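PDB 6OTV: putative isomerase YbhH from Escherichia coli, which probably acts as an isomerase of the PrpF family, although its substrate is not established. Local coordinates for residues I192-I200 with T280-L291. Residues are numbered along the deposited sequence; the frame is centred on the assembly and turned at random.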
ATOM      1  N   ILE A 192      17.999 -14.509  -5.338  1.00 45.22           N
ATOM      2  CA  ILE A 192      17.277 -13.453  -4.645  1.00 48.47           C
ATOM      3  C   ILE A 192      16.064 -13.056  -5.477  1.00 51.89           C
ATOM      4  O   ILE A 192      16.097 -13.076  -6.712  1.00 44.87           O
ATOM      5  CB  ILE A 192      18.191 -12.239  -4.351  1.00 44.66           C
ATOM      6  CG1 ILE A 192      17.481 -11.221  -3.457  1.00 50.97           C
ATOM      7  CG2 ILE A 192      18.656 -11.591  -5.642  1.00 43.29           C
ATOM      8  CD1 ILE A 192      18.374 -10.079  -3.015  1.00 46.74           C
ATOM      9  N   ASP A 193      14.979 -12.719  -4.785  1.00 57.44           N
ATOM     10  CA  ASP A 193      13.711 -12.325  -5.395  1.00 53.46           C
ATOM     11  C   ASP A 193      13.381 -10.923  -4.888  1.00 52.25           C
ATOM     12  O   ASP A 193      12.698 -10.765  -3.873  1.00 52.14           O
ATOM     13  CB  ASP A 193      12.611 -13.334  -5.052  1.00 57.95           C
ATOM     14  CG  ASP A 193      11.328 -13.098  -5.831  1.00 58.05           C
ATOM     15  OD1 ASP A 193      11.309 -12.230  -6.728  1.00 60.13           O
ATOM     16  OD2 ASP A 193      10.331 -13.791  -5.542  1.00 55.65           O
ATOM     17  N   MET A 194      13.886  -9.908  -5.590  1.00 47.95           N
ATOM     18  CA  MET A 194      13.631  -8.501  -5.274  1.00 40.81           C
ATOM     19  C   MET A 194      13.219  -7.811  -6.570  1.00 43.64           C
ATOM     20  O   MET A 194      14.066  -7.552  -7.431  1.00 42.87           O
ATOM     21  CB  MET A 194      14.856  -7.832  -4.656  1.00 41.86           C
ATOM     22  CG  MET A 194      14.904  -7.889  -3.136  1.00 53.00           C
ATOM     23  SD  MET A 194      13.627  -6.882  -2.349  1.00 58.26           S
ATOM     24  CE  MET A 194      14.099  -5.241  -2.880  1.00 64.20           C
ATOM     25  N   ALA A 195      11.917  -7.539  -6.708  1.00 43.10           N
ATOM     26  CA  ALA A 195      11.317  -6.963  -7.912  1.00 48.09           C
ATOM     27  C   ALA A 195      11.420  -7.906  -9.108  1.00 49.81           C
ATOM     28  O   ALA A 195      10.652  -7.787 -10.068  1.00 53.56           O
ATOM     29  CB  ALA A 195      11.946  -5.607  -8.246  1.00 50.83           C
ATOM     30  N   MET A 196      12.350  -8.851  -9.055  1.00 51.72           N
ATOM     31  CA  MET A 196      12.564  -9.825 -10.115  1.00 53.64           C
ATOM     32  C   MET A 196      13.358 -10.995  -9.549  1.00 44.68           C
ATOM     33  O   MET A 196      14.360 -10.781  -8.856  1.00 50.21           O
ATOM     34  CB  MET A 196      13.302  -9.191 -11.298  1.00 52.10           C
ATOM     35  CG  MET A 196      13.668 -10.161 -12.415  1.00 57.97           C
ATOM     36  SD  MET A 196      12.232 -10.802 -13.304  1.00 66.35           S
ATOM     37  CE  MET A 196      11.593  -9.298 -14.035  1.00 58.37           C
ATOM     38  N   PRO A 197      12.934 -12.235  -9.788  1.00 48.03           N
ATOM     39  CA  PRO A 197      13.769 -13.387  -9.414  1.00 46.46           C
ATOM     40  C   PRO A 197      14.998 -13.448 -10.309  1.00 50.61           C
ATOM     41  O   PRO A 197      14.882 -13.551 -11.531  1.00 54.02           O
ATOM     42  CB  PRO A 197      12.843 -14.590  -9.641  1.00 48.46           C
ATOM     43  CG  PRO A 197      11.462 -14.018  -9.719  1.00 46.77           C
ATOM     44  CD  PRO A 197      11.617 -12.650 -10.296  1.00 44.91           C
ATOM     45  N   VAL A 198      16.178 -13.362  -9.698  1.00 43.78           N
ATOM     46  CA  VAL A 198      17.433 -13.418 -10.437  1.00 48.68           C
ATOM     47  C   VAL A 198      18.381 -14.377  -9.736  1.00 48.23           C
ATOM     48  O   VAL A 198      18.273 -14.626  -8.531  1.00 41.59           O
ATOM     49  CB  VAL A 198      18.100 -12.029 -10.588  1.00 47.20           C
ATOM     50  CG1 VAL A 198      17.162 -11.039 -11.271  1.00 44.58           C
ATOM     51  CG2 VAL A 198      18.568 -11.503  -9.238  1.00 37.84           C
ATOM     52  N   VAL A 199      19.317 -14.920 -10.508  1.00 46.25           N
ATOM     53  CA  VAL A 199      20.426 -15.702  -9.978  1.00 41.98           C
ATOM     54  C   VAL A 199      21.707 -14.953 -10.321  1.00 47.11           C
ATOM     55  O   VAL A 199      22.016 -14.736 -11.500  1.00 42.62           O
ATOM     56  CB  VAL A 199      20.436 -17.141 -10.525  1.00 44.32           C
ATOM     57  CG1 VAL A 199      20.136 -17.161 -12.017  1.00 45.08           C
ATOM     58  CG2 VAL A 199      21.764 -17.817 -10.227  1.00 44.37           C
ATOM     59  N   ILE A 200      22.432 -14.536  -9.292  1.00 47.10           N
ATOM     60  CA  ILE A 200      23.597 -13.677  -9.452  1.00 36.93           C
ATOM     61  C   ILE A 200      24.836 -14.557  -9.536  1.00 45.20           C
ATOM     62  O   ILE A 200      25.143 -15.303  -8.600  1.00 51.96           O
ATOM     63  CB  ILE A 200      23.695 -12.673  -8.296  1.00 37.23           C
ATOM     64  CG1 ILE A 200      22.475 -11.750  -8.321  1.00 34.86           C
ATOM     65  CG2 ILE A 200      24.991 -11.882  -8.373  1.00 33.59           C
ATOM     66  CD1 ILE A 200      22.319 -10.912  -7.092  1.00 36.63           C
ATOM     67  N   THR A 280      13.840  -3.577 -12.817  1.00 36.71           N
ATOM     68  CA  THR A 280      13.613  -4.621 -11.823  1.00 40.95           C
ATOM     69  C   THR A 280      14.894  -5.389 -11.533  1.00 37.16           C
ATOM     70  O   THR A 280      15.189  -5.703 -10.374  1.00 37.60           O
ATOM     71  CB  THR A 280      12.513  -5.573 -12.292  1.00 42.99           C
ATOM     72  OG1 THR A 280      12.885  -6.160 -13.545  1.00 53.20           O
ATOM     73  CG2 THR A 280      11.200  -4.826 -12.457  1.00 39.63           C
ATOM     74  N   GLY A 281      15.674  -5.694 -12.572  1.00 39.56           N
ATOM     75  CA  GLY A 281      16.972  -6.309 -12.346  1.00 29.53           C
ATOM     76  C   GLY A 281      17.890  -5.425 -11.525  1.00 30.43           C
ATOM     77  O   GLY A 281      18.641  -5.912 -10.674  1.00 30.07           O
ATOM     78  N   ALA A 282      17.835  -4.111 -11.760  1.00 28.28           N
ATOM     79  CA  ALA A 282      18.657  -3.189 -10.986  1.00 31.89           C
ATOM     80  C   ALA A 282      18.265  -3.206  -9.514  1.00 32.09           C
ATOM     81  O   ALA A 282      19.124  -3.079  -8.634  1.00 30.53           O
ATOM     82  CB  ALA A 282      18.551  -1.777 -11.564  1.00 26.45           C
ATOM     83  N   ILE A 283      16.972  -3.370  -9.225  1.00 31.47           N
ATOM     84  CA  ILE A 283      16.529  -3.467  -7.836  1.00 28.68           C
ATOM     85  C   ILE A 283      17.147  -4.691  -7.173  1.00 32.10           C
ATOM     86  O   ILE A 283      17.676  -4.618  -6.056  1.00 32.52           O
ATOM     87  CB  ILE A 283      14.992  -3.508  -7.758  1.00 42.40           C
ATOM     88  CG1 ILE A 283      14.371  -2.309  -8.480  1.00 44.89           C
ATOM     89  CG2 ILE A 283      14.534  -3.570  -6.307  1.00 39.06           C
ATOM     90  CD1 ILE A 283      14.905  -0.975  -8.034  1.00 44.89           C
ATOM     91  N   ALA A 284      17.094  -5.835  -7.859  1.00 28.44           N
ATOM     92  CA  ALA A 284      17.585  -7.081  -7.280  1.00 34.85           C
ATOM     93  C   ALA A 284      19.089  -7.026  -7.035  1.00 36.24           C
ATOM     94  O   ALA A 284      19.567  -7.406  -5.959  1.00 39.39           O
ATOM     95  CB  ALA A 284      17.228  -8.255  -8.191  1.00 30.04           C
ATOM     96  N   ILE A 285      19.850  -6.554  -8.025  1.00 28.03           N
ATOM     97  CA  ILE A 285      21.306  -6.527  -7.907  1.00 27.43           C
ATOM     98  C   ILE A 285      21.740  -5.552  -6.818  1.00 28.51           C
ATOM     99  O   ILE A 285      22.602  -5.868  -5.990  1.00 32.25           O
ATOM    100  CB  ILE A 285      21.943  -6.173  -9.261  1.00 28.26           C
ATOM    101  CG1 ILE A 285      21.577  -7.228 -10.301  1.00 31.33           C
ATOM    102  CG2 ILE A 285      23.451  -6.053  -9.120  1.00 29.73           C
ATOM    103  CD1 ILE A 285      21.637  -6.717 -11.715  1.00 41.62           C
ATOM    104  N   SER A 286      21.159  -4.350  -6.810  1.00 26.30           N
ATOM    105  CA  SER A 286      21.510  -3.378  -5.780  1.00 26.19           C
ATOM    106  C   SER A 286      21.163  -3.900  -4.390  1.00 32.40           C
ATOM    107  O   SER A 286      21.886  -3.639  -3.422  1.00 34.10           O
ATOM    108  CB  SER A 286      20.807  -2.046  -6.050  1.00 30.60           C
ATOM    109  OG  SER A 286      19.397  -2.196  -5.995  1.00 40.81           O
ATOM    110  N   SER A 287      20.061  -4.651  -4.277  1.00 27.64           N
ATOM    111  CA  SER A 287      19.681  -5.228  -2.990  1.00 33.45           C
ATOM    112  C   SER A 287      20.724  -6.221  -2.497  1.00 34.82           C
ATOM    113  O   SER A 287      21.087  -6.216  -1.315  1.00 39.37           O
ATOM    114  CB  SER A 287      18.315  -5.904  -3.096  1.00 37.36           C
ATOM    115  OG  SER A 287      17.303  -4.963  -3.399  1.00 34.97           O
ATOM    116  N   SER A 288      21.214  -7.087  -3.387  1.00 31.64           N
ATOM    117  CA  SER A 288      22.245  -8.038  -2.987  1.00 35.97           C
ATOM    118  C   SER A 288      23.516  -7.330  -2.541  1.00 32.09           C
ATOM    119  O   SER A 288      24.257  -7.860  -1.707  1.00 37.61           O
ATOM    120  CB  SER A 288      22.551  -9.002  -4.131  1.00 35.40           C
ATOM    121  OG  SER A 288      23.192  -8.333  -5.203  1.00 38.40           O
ATOM    122  N   CYS A 289      23.783  -6.134  -3.073  1.00 29.94           N
ATOM    123  CA  CYS A 289      24.934  -5.366  -2.606  1.00 34.77           C
ATOM    124  C   CYS A 289      24.769  -4.926  -1.158  1.00 36.99           C
ATOM    125  O   CYS A 289      25.760  -4.822  -0.427  1.00 41.41           O
ATOM    126  CB  CYS A 289      25.161  -4.142  -3.495  1.00 35.85           C
ATOM    127  SG  CYS A 289      25.699  -4.509  -5.179  1.00 31.92           S
ATOM    128  N   ALA A 290      23.535  -4.657  -0.729  1.00 37.29           N
ATOM    129  CA  ALA A 290      23.293  -4.175   0.624  1.00 36.95           C
ATOM    130  C   ALA A 290      23.034  -5.298   1.616  1.00 42.16           C
ATOM    131  O   ALA A 290      23.400  -5.169   2.788  1.00 48.38           O
ATOM    132  CB  ALA A 290      22.109  -3.204   0.634  1.00 34.87           C
ATOM    133  N   LEU A 291      22.414  -6.391   1.182  1.00 45.98           N
ATOM    134  CA  LEU A 291      22.134  -7.496   2.088  1.00 52.26           C
ATOM    135  C   LEU A 291      23.406  -8.284   2.377  1.00 62.27           C
ATOM    136  O   LEU A 291      24.203  -8.562   1.475  1.00 71.17           O
ATOM    137  CB  LEU A 291      21.066  -8.414   1.497  1.00 45.83           C
ATOM    138  CG  LEU A 291      19.719  -7.745   1.223  1.00 48.36           C
ATOM    139  CD1 LEU A 291      18.742  -8.734   0.612  1.00 52.71           C
ATOM    140  CD2 LEU A 291      19.158  -7.144   2.501  1.00 46.80           C
TER
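The methyl of Ala284, a shallow bump on helix 279-290, fits into a hollow roofed by a beta-hairpin: Met194 O lies 3.3 Å from Ala284 CB, and Val198 CG2 comes to 3.7 Å. A side chain this small lets backbone approach backbone, and the CA atoms of Met194 and Ala284 are just 4.7 Å apart. Beside it, the methyl of Ala195, at the hairpin turn, sits against the branch point of Ile283, CB to CB 3.7 Å, while Thr280 CB rests near Ala195 O. Met196 lies against Thr280 too, CB near Thr280 CB and OG1, its chain folding back at chi2 and chi3 to bring CE against Thr280 OG1. Met194 is bent in the same two places, and its CE ends in a notch between Ile283 CG2 and Ser287 OG, 3.3 Å from the hydroxyl. The fold is that of the diaminopimelate epimerase clan, in which strands curl around a central helix; here the hairpin formed by strands 187-193 and 197-202 covers one flank of that helix, and strand 315-322 packs on Ala282, Ser286 and Ala290. Farther along, Ile192 is stretched out, CG1 anti to the backbone N (chi1 -172°), which carries CD1 to Leu291 CD1 at 3.9 Å. Ile200 CD1 presses on Ser288 at both CB and OG. No hydrogen bond crosses between hairpin and helix, and the serines facing the strands turn their hydroxyls back on the helix: Ser287 OG donates to Ile283 O at 2.7 Å, on the opposite face of that carbonyl from Ser287 N, and Ser288 OG donates to Ile285 O and is also hydrogen-bonded to Thr296 OG1.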